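Local coordinates for protein amphinase-2 (Rana pipiens, PDB 2P7S) that hydrolyses RNA, including ribosomal RNA and the dinucleotides CpA and UpA, as a cytotoxic secreted endonuclease of the pancreatic ribonuclease family, at residues 19-24 with 73-78; 63-68 with 104-109. All blocks are in the same frame, centred on the assembly; numbering follows the deposited sequence.

Interaction 1: residues 19-24 with 73-78; sequences QSVADF and QFTLTT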
loop_
_atom_site.group_PDB
_atom_site.type_symbol
_atom_site.label_atom_id
_atom_site.label_comp_id
_atom_site.label_asym_id
_atom_site.label_seq_id
_atom_site.Cartn_x
_atom_site.Cartn_y
_atom_site.Cartn_z
ATOM N N GLN A 19 5.341 -3.738 9.978
ATOM C CA GLN A 19 5.800 -5.124 10.123
ATOM C C GLN A 19 6.942 -5.423 9.160
ATOM O O GLN A 19 7.077 -4.781 8.125
ATOM C CB GLN A 19 4.666 -6.107 9.821
ATOM C CG GLN A 19 3.428 -6.020 10.701
ATOM C CD GLN A 19 2.321 -6.944 10.195
ATOM O OE1 GLN A 19 2.489 -8.158 10.164
ATOM N NE2 GLN A 19 1.194 -6.367 9.780
ATOM N N SER A 20 7.762 -6.410 9.500
ATOM C CA SER A 20 8.860 -6.792 8.624
ATOM C C SER A 20 8.273 -7.732 7.567
ATOM O O SER A 20 7.182 -8.273 7.750
ATOM C CB SER A 20 9.939 -7.533 9.414
ATOM O OG SER A 20 9.473 -8.805 9.842
ATOM N N VAL A 21 8.999 -7.919 6.469
ATOM C CA VAL A 21 8.572 -8.804 5.389
ATOM C C VAL A 21 8.390 -10.234 5.906
ATOM O O VAL A 21 7.471 -10.946 5.501
ATOM C CB VAL A 21 9.622 -8.814 4.262
ATOM C CG1 VAL A 21 9.269 -9.851 3.216
ATOM C CG2 VAL A 21 9.708 -7.435 3.637
ATOM N N ALA A 22 9.266 -10.643 6.816
ATOM C CA ALA A 22 9.210 -11.987 7.380
ATOM C C ALA A 22 8.051 -12.196 8.352
ATOM O O ALA A 22 7.451 -13.271 8.391
ATOM C CB ALA A 22 10.523 -12.294 8.070
ATOM N N ASP A 23 7.737 -11.175 9.143
ATOM C CA ASP A 23 6.652 -11.288 10.109
ATOM C C ASP A 23 5.286 -11.025 9.506
ATOM O O ASP A 23 4.267 -11.314 10.129
ATOM C CB ASP A 23 6.853 -10.318 11.278
ATOM C CG ASP A 23 7.998 -10.720 12.175
ATOM O OD1 ASP A 23 8.228 -11.940 12.319
ATOM O OD2 ASP A 23 8.655 -9.818 12.741
ATOM N N PHE A 24 5.262 -10.466 8.301
ATOM C CA PHE A 24 3.991 -10.162 7.669
ATOM C C PHE A 24 3.312 -11.434 7.194
ATOM O O PHE A 24 3.951 -12.321 6.626
ATOM C CB PHE A 24 4.181 -9.214 6.481
ATOM C CG PHE A 24 2.903 -8.573 6.023
ATOM C CD1 PHE A 24 2.397 -7.455 6.680
ATOM C CD2 PHE A 24 2.174 -9.122 4.973
ATOM C CE1 PHE A 24 1.174 -6.888 6.299
ATOM C CE2 PHE A 24 0.956 -8.572 4.585
ATOM C CZ PHE A 24 0.453 -7.453 5.248
ATOM N N GLN A 73 12.791 3.381 -4.101
ATOM C CA GLN A 73 12.182 2.054 -4.117
ATOM C C GLN A 73 11.787 1.650 -2.698
ATOM O O GLN A 73 12.443 2.039 -1.732
ATOM C CB GLN A 73 13.163 1.009 -4.666
ATOM C CG GLN A 73 13.621 1.216 -6.106
ATOM C CD GLN A 73 14.448 0.039 -6.620
ATOM O OE1 GLN A 73 13.935 -1.069 -6.781
ATOM N NE2 GLN A 73 15.731 0.277 -6.874
ATOM N N PHE A 74 10.717 0.869 -2.575
ATOM C CA PHE A 74 10.264 0.399 -1.268
ATOM C C PHE A 74 10.153 -1.118 -1.265
ATOM O O PHE A 74 10.096 -1.741 -2.323
ATOM C CB PHE A 74 8.888 0.977 -0.912
ATOM C CG PHE A 74 8.856 2.471 -0.830
ATOM C CD1 PHE A 74 8.780 3.244 -1.985
ATOM C CD2 PHE A 74 8.905 3.109 0.403
ATOM C CE1 PHE A 74 8.752 4.634 -1.910
ATOM C CE2 PHE A 74 8.880 4.498 0.490
ATOM C CZ PHE A 74 8.802 5.260 -0.670
ATOM N N THR A 75 10.133 -1.703 -0.072
ATOM C CA THR A 75 9.977 -3.147 0.085
ATOM C C THR A 75 8.466 -3.353 0.058
ATOM O O THR A 75 7.747 -2.771 0.876
ATOM C CB THR A 75 10.536 -3.626 1.433
ATOM O OG1 THR A 75 11.922 -3.279 1.519
ATOM C CG2 THR A 75 10.386 -5.134 1.568
ATOM N N LEU A 76 7.993 -4.181 -0.871
ATOM C CA LEU A 76 6.561 -4.410 -1.050
ATOM C C LEU A 76 6.071 -5.848 -0.966
ATOM O O LEU A 76 6.628 -6.735 -1.608
ATOM C CB LEU A 76 6.144 -3.876 -2.414
ATOM C CG LEU A 76 6.538 -2.446 -2.766
ATOM C CD1 LEU A 76 6.418 -2.261 -4.271
ATOM C CD2 LEU A 76 5.649 -1.467 -2.017
ATOM N N THR A 77 5.013 -6.063 -0.188
ATOM C CA THR A 77 4.406 -7.381 -0.072
ATOM C C THR A 77 3.046 -7.323 -0.754
ATOM O O THR A 77 2.205 -6.488 -0.425
ATOM C CB THR A 77 4.198 -7.797 1.388
ATOM O OG1 THR A 77 5.468 -8.044 1.994
ATOM C CG2 THR A 77 3.342 -9.056 1.469
ATOM N N THR A 78 2.836 -8.205 -1.718
ATOM C CA THR A 78 1.566 -8.236 -2.414
ATOM C C THR A 78 0.833 -9.520 -2.039
ATOM O O THR A 78 1.398 -10.606 -2.119
ATOM C CB THR A 78 1.781 -8.167 -3.952
ATOM O OG1 THR A 78 2.321 -6.884 -4.295
ATOM C CG2 THR A 78 0.468 -8.369 -4.690
#
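Phe24 and Thr77 form the tightly packed part of this contact. The Thr77 methyl CG2 approaches one side of the ring obliquely, 3.7 Å from Phe24 CD2 and slightly farther from CE2. With CG anti to its own backbone N (chi1 -164°), Phe24 sends its ring from the loop toward strand 74-83. Thr77 turns its two branches to different tasks: CG2 meets the ring, while OG1, on the backbone-N side, is hydrogen-bonded to His49 NE2, which satisfies the hydroxyl of this buried residue. His49 also gives ND1 to the carbonyl of Gln19 and thus ties loop and strand together through a third element, strand 45-49. Phe47, from that same strand, meets the Phe24 ring with planes about 50° apart.

The looser side lies at Val21 and Thr75, both partly exposed. Their CG2 methyls are neighbours, although the modelled separation is too short to be trusted, and no polar bond joins them. Val21 CG1 reaches back only to 4.4 Å from Thr77 OG1. Beyond them the loop turns into solvent at Ala22 and Asp23. It holds its shape through an ST motif in which Asp23 N donates to Ser20 OG at 3.0 Å, N-H...O angle 153°. A weak bond from Ser20 OG to Asp23 OD2 and another from Phe24 N to Ser20 O add to it, and the Asp23 carbonyl is bonded to Arg28 in helix 26-29.

On the opposite face of the strand, Thr78 OG1 pairs with Thr46 OG1, a substrate-binding residue by similarity. The arrangement is that of the ribonuclease A fold: the linker from the N-terminal helix 6-15 to helix 26-29 packs on a strand hydrogen-bonded between strands 45-49 and 86-101.

Interaction 2: residues 63-68 with 104-109; sequences TGRVNK and YPVHFV. With ACT (acetate ion), chain D.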
loop_
_atom_site.group_PDB
_atom_site.type_symbol
_atom_site.label_atom_id
_atom_site.label_comp_id
_atom_site.label_asym_id
_atom_site.label_seq_id
_atom_site.Cartn_x
_atom_site.Cartn_y
_atom_site.Cartn_z
ATOM N N THR A 63 0.125 18.679 -7.368
ATOM C CA THR A 63 -0.980 19.618 -7.243
ATOM C C THR A 63 -2.223 18.949 -7.827
ATOM O O THR A 63 -2.169 18.378 -8.921
ATOM C CB THR A 63 -0.691 20.941 -7.997
ATOM O OG1 THR A 63 -0.517 20.677 -9.394
ATOM C CG2 THR A 63 0.580 21.593 -7.456
ATOM N N GLY A 64 -3.332 19.012 -7.089
ATOM C CA GLY A 64 -4.569 18.397 -7.536
ATOM C C GLY A 64 -4.501 16.884 -7.410
ATOM O O GLY A 64 -3.574 16.349 -6.799
ATOM N N ARG A 65 -5.483 16.186 -7.975
ATOM C CA ARG A 65 -5.491 14.727 -7.934
ATOM C C ARG A 65 -4.729 14.231 -9.156
ATOM O O ARG A 65 -5.214 14.336 -10.280
ATOM C CB ARG A 65 -6.925 14.194 -7.958
ATOM C CG ARG A 65 -7.712 14.470 -6.689
ATOM C CD ARG A 65 -9.138 13.947 -6.786
ATOM N NE ARG A 65 -9.872 14.099 -5.529
ATOM C CZ ARG A 65 -9.614 13.410 -4.419
ATOM N NH1 ARG A 65 -8.638 12.511 -4.398
ATOM N NH2 ARG A 65 -10.339 13.614 -3.328
ATOM N N VAL A 66 -3.530 13.702 -8.932
ATOM C CA VAL A 66 -2.691 13.208 -10.015
ATOM C C VAL A 66 -1.847 12.021 -9.576
ATOM O O VAL A 66 -1.485 11.906 -8.403
ATOM C CB VAL A 66 -1.730 14.306 -10.513
ATOM C CG1 VAL A 66 -2.506 15.393 -11.231
ATOM C CG2 VAL A 66 -0.964 14.892 -9.330
ATOM N N ASN A 67 -1.532 11.139 -10.521
ATOM C CA ASN A 67 -0.708 9.974 -10.223
ATOM C C ASN A 67 0.755 10.384 -10.237
ATOM O O ASN A 67 1.178 11.158 -11.096
ATOM C CB ASN A 67 -0.936 8.864 -11.258
ATOM C CG ASN A 67 -2.275 8.182 -11.092
ATOM O OD1 ASN A 67 -3.046 8.513 -10.189
ATOM N ND2 ASN A 67 -2.560 7.217 -11.960
ATOM N N LYS A 68 1.521 9.868 -9.282
ATOM C CA LYS A 68 2.945 10.173 -9.178
ATOM C C LYS A 68 3.774 8.914 -8.938
ATOM O O LYS A 68 3.374 8.040 -8.170
ATOM C CB LYS A 68 3.195 11.147 -8.018
ATOM C CG LYS A 68 2.591 12.537 -8.194
ATOM C CD LYS A 68 3.284 13.298 -9.316
ATOM C CE LYS A 68 2.793 14.741 -9.394
ATOM N NZ LYS A 68 3.508 15.512 -10.453
ATOM N N TYR A 104 -1.052 14.648 -0.223
ATOM C CA TYR A 104 -1.425 13.381 0.414
ATOM C C TYR A 104 -1.652 12.167 -0.493
ATOM O O TYR A 104 -2.386 12.244 -1.471
ATOM C CB TYR A 104 -2.707 13.564 1.234
ATOM C CG TYR A 104 -2.547 14.403 2.474
ATOM C CD1 TYR A 104 -2.987 15.728 2.511
ATOM C CD2 TYR A 104 -1.943 13.875 3.611
ATOM C CE1 TYR A 104 -2.824 16.504 3.662
ATOM C CE2 TYR A 104 -1.776 14.637 4.757
ATOM C CZ TYR A 104 -2.215 15.947 4.776
ATOM O OH TYR A 104 -2.026 16.688 5.916
ATOM N N PRO A 105 -1.008 11.032 -0.178
ATOM C CA PRO A 105 -1.226 9.841 -1.011
ATOM C C PRO A 105 -2.667 9.414 -0.721
ATOM O O PRO A 105 -3.072 9.370 0.444
ATOM C CB PRO A 105 -0.223 8.836 -0.446
ATOM C CG PRO A 105 0.905 9.707 0.025
ATOM C CD PRO A 105 0.176 10.864 0.688
ATOM N N VAL A 106 -3.454 9.119 -1.751
ATOM C CA VAL A 106 -4.833 8.707 -1.519
ATOM C C VAL A 106 -5.209 7.372 -2.156
ATOM O O VAL A 106 -6.200 6.759 -1.769
ATOM C CB VAL A 106 -5.850 9.800 -1.991
ATOM C CG1 VAL A 106 -5.596 11.100 -1.236
ATOM C CG2 VAL A 106 -5.739 10.037 -3.491
ATOM N N HIS A 107 -4.423 6.905 -3.117
ATOM C CA HIS A 107 -4.760 5.638 -3.760
ATOM C C HIS A 107 -3.532 4.925 -4.291
ATOM O O HIS A 107 -2.634 5.547 -4.856
ATOM C CB HIS A 107 -5.753 5.885 -4.908
ATOM C CG HIS A 107 -6.241 4.634 -5.575
ATOM N ND1 HIS A 107 -7.041 3.711 -4.935
ATOM C CD2 HIS A 107 -6.034 4.152 -6.826
ATOM C CE1 HIS A 107 -7.306 2.714 -5.762
ATOM N NE2 HIS A 107 -6.708 2.957 -6.916
ATOM N N PHE A 108 -3.486 3.609 -4.104
ATOM C CA PHE A 108 -2.363 2.835 -4.609
ATOM C C PHE A 108 -2.758 2.332 -5.994
ATOM O O PHE A 108 -3.733 1.600 -6.135
ATOM C CB PHE A 108 -2.057 1.655 -3.689
ATOM C CG PHE A 108 -0.835 0.888 -4.089
ATOM C CD1 PHE A 108 -0.905 -0.107 -5.060
ATOM C CD2 PHE A 108 0.395 1.181 -3.519
ATOM C CE1 PHE A 108 0.236 -0.798 -5.456
ATOM C CE2 PHE A 108 1.547 0.495 -3.912
ATOM C CZ PHE A 108 1.465 -0.493 -4.880
ATOM N N VAL A 109 -2.006 2.746 -7.008
ATOM C CA VAL A 109 -2.294 2.364 -8.389
ATOM C C VAL A 109 -1.620 1.056 -8.800
ATOM O O VAL A 109 -2.285 0.109 -9.228
ATOM C CB VAL A 109 -1.852 3.487 -9.368
ATOM C CG1 VAL A 109 -2.179 3.098 -10.818
ATOM C CG2 VAL A 109 -2.545 4.795 -9.000
HETATM C C ACT D . -6.642 3.121 -1.710
HETATM O O ACT D . -7.794 3.244 -2.180
HETATM O OXT ACT D . -5.556 2.672 -2.308
HETATM C CH3 ACT D . -6.470 3.544 -0.258
#
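Asn67 and Val109 meet across strand 86-101, which pairs antiparallel with both of their strands and separates them in the curled sheet of the ribonuclease A fold. A classic beta bulge, with Val106 and His107 both facing Thr99, interrupts the regular pairing of strand 104-111. The touching parts of the two outer strands run 33° apart, and contact is made by side chains alone, without a hydrogen bond between them.

Val109 CG2 lies almost equally far from the atoms of the Asn67 amide, 3.8 Å from ND2 and 3.9 Å from OD1, and the two side chains lie roughly perpendicular. The amide has its polar partner in the strand between, where OD1 is hydrogen-bonded to Thr99 OG1.

Arg65 makes the second touch. Its chain is extended from CG to NE and carries the guanidinium over to Val106, whose CG2 abuts the rim of the group, close to its plane, 3.9 Å from NH1. NH2 forms a salt bridge with Glu7 of helix 6-15, linking the strand's exposed side chain to that helix.

His107, the proton donor by similarity, follows directly in the bulge. An acetate ion, probably from the crystallisation liquor, lies between it and His15: His15 NE2 is hydrogen-bonded to it, Phe108 N donates to OXT at 2.9 Å, and His107 ND1 donates to its O at 2.9 Å and 159°.

How the interactions relate
Both contacts reach the same sheet, on opposite sides of the chain's centre, their centres about 22 Å apart. Interaction 1 is partly buried: a loop is laid on a strand through largely apolar packing. Interaction 2 is a surface contact of two strands across a third, where polar ends rest against valine methyls. Strand 86-101 pairs with the strands of 73-78, 63-68 and 104-109 alike, so it is their shared element. Neither contact has a hydrogen bond between its own segments; the polar ends of Thr77, Arg65 and Asn67 find partners elsewhere: His49, Glu7 and Thr99. Interaction 2 contains the probable proton donor, whereas Thr77 in interaction 1 lies near a probable substrate-binding residue.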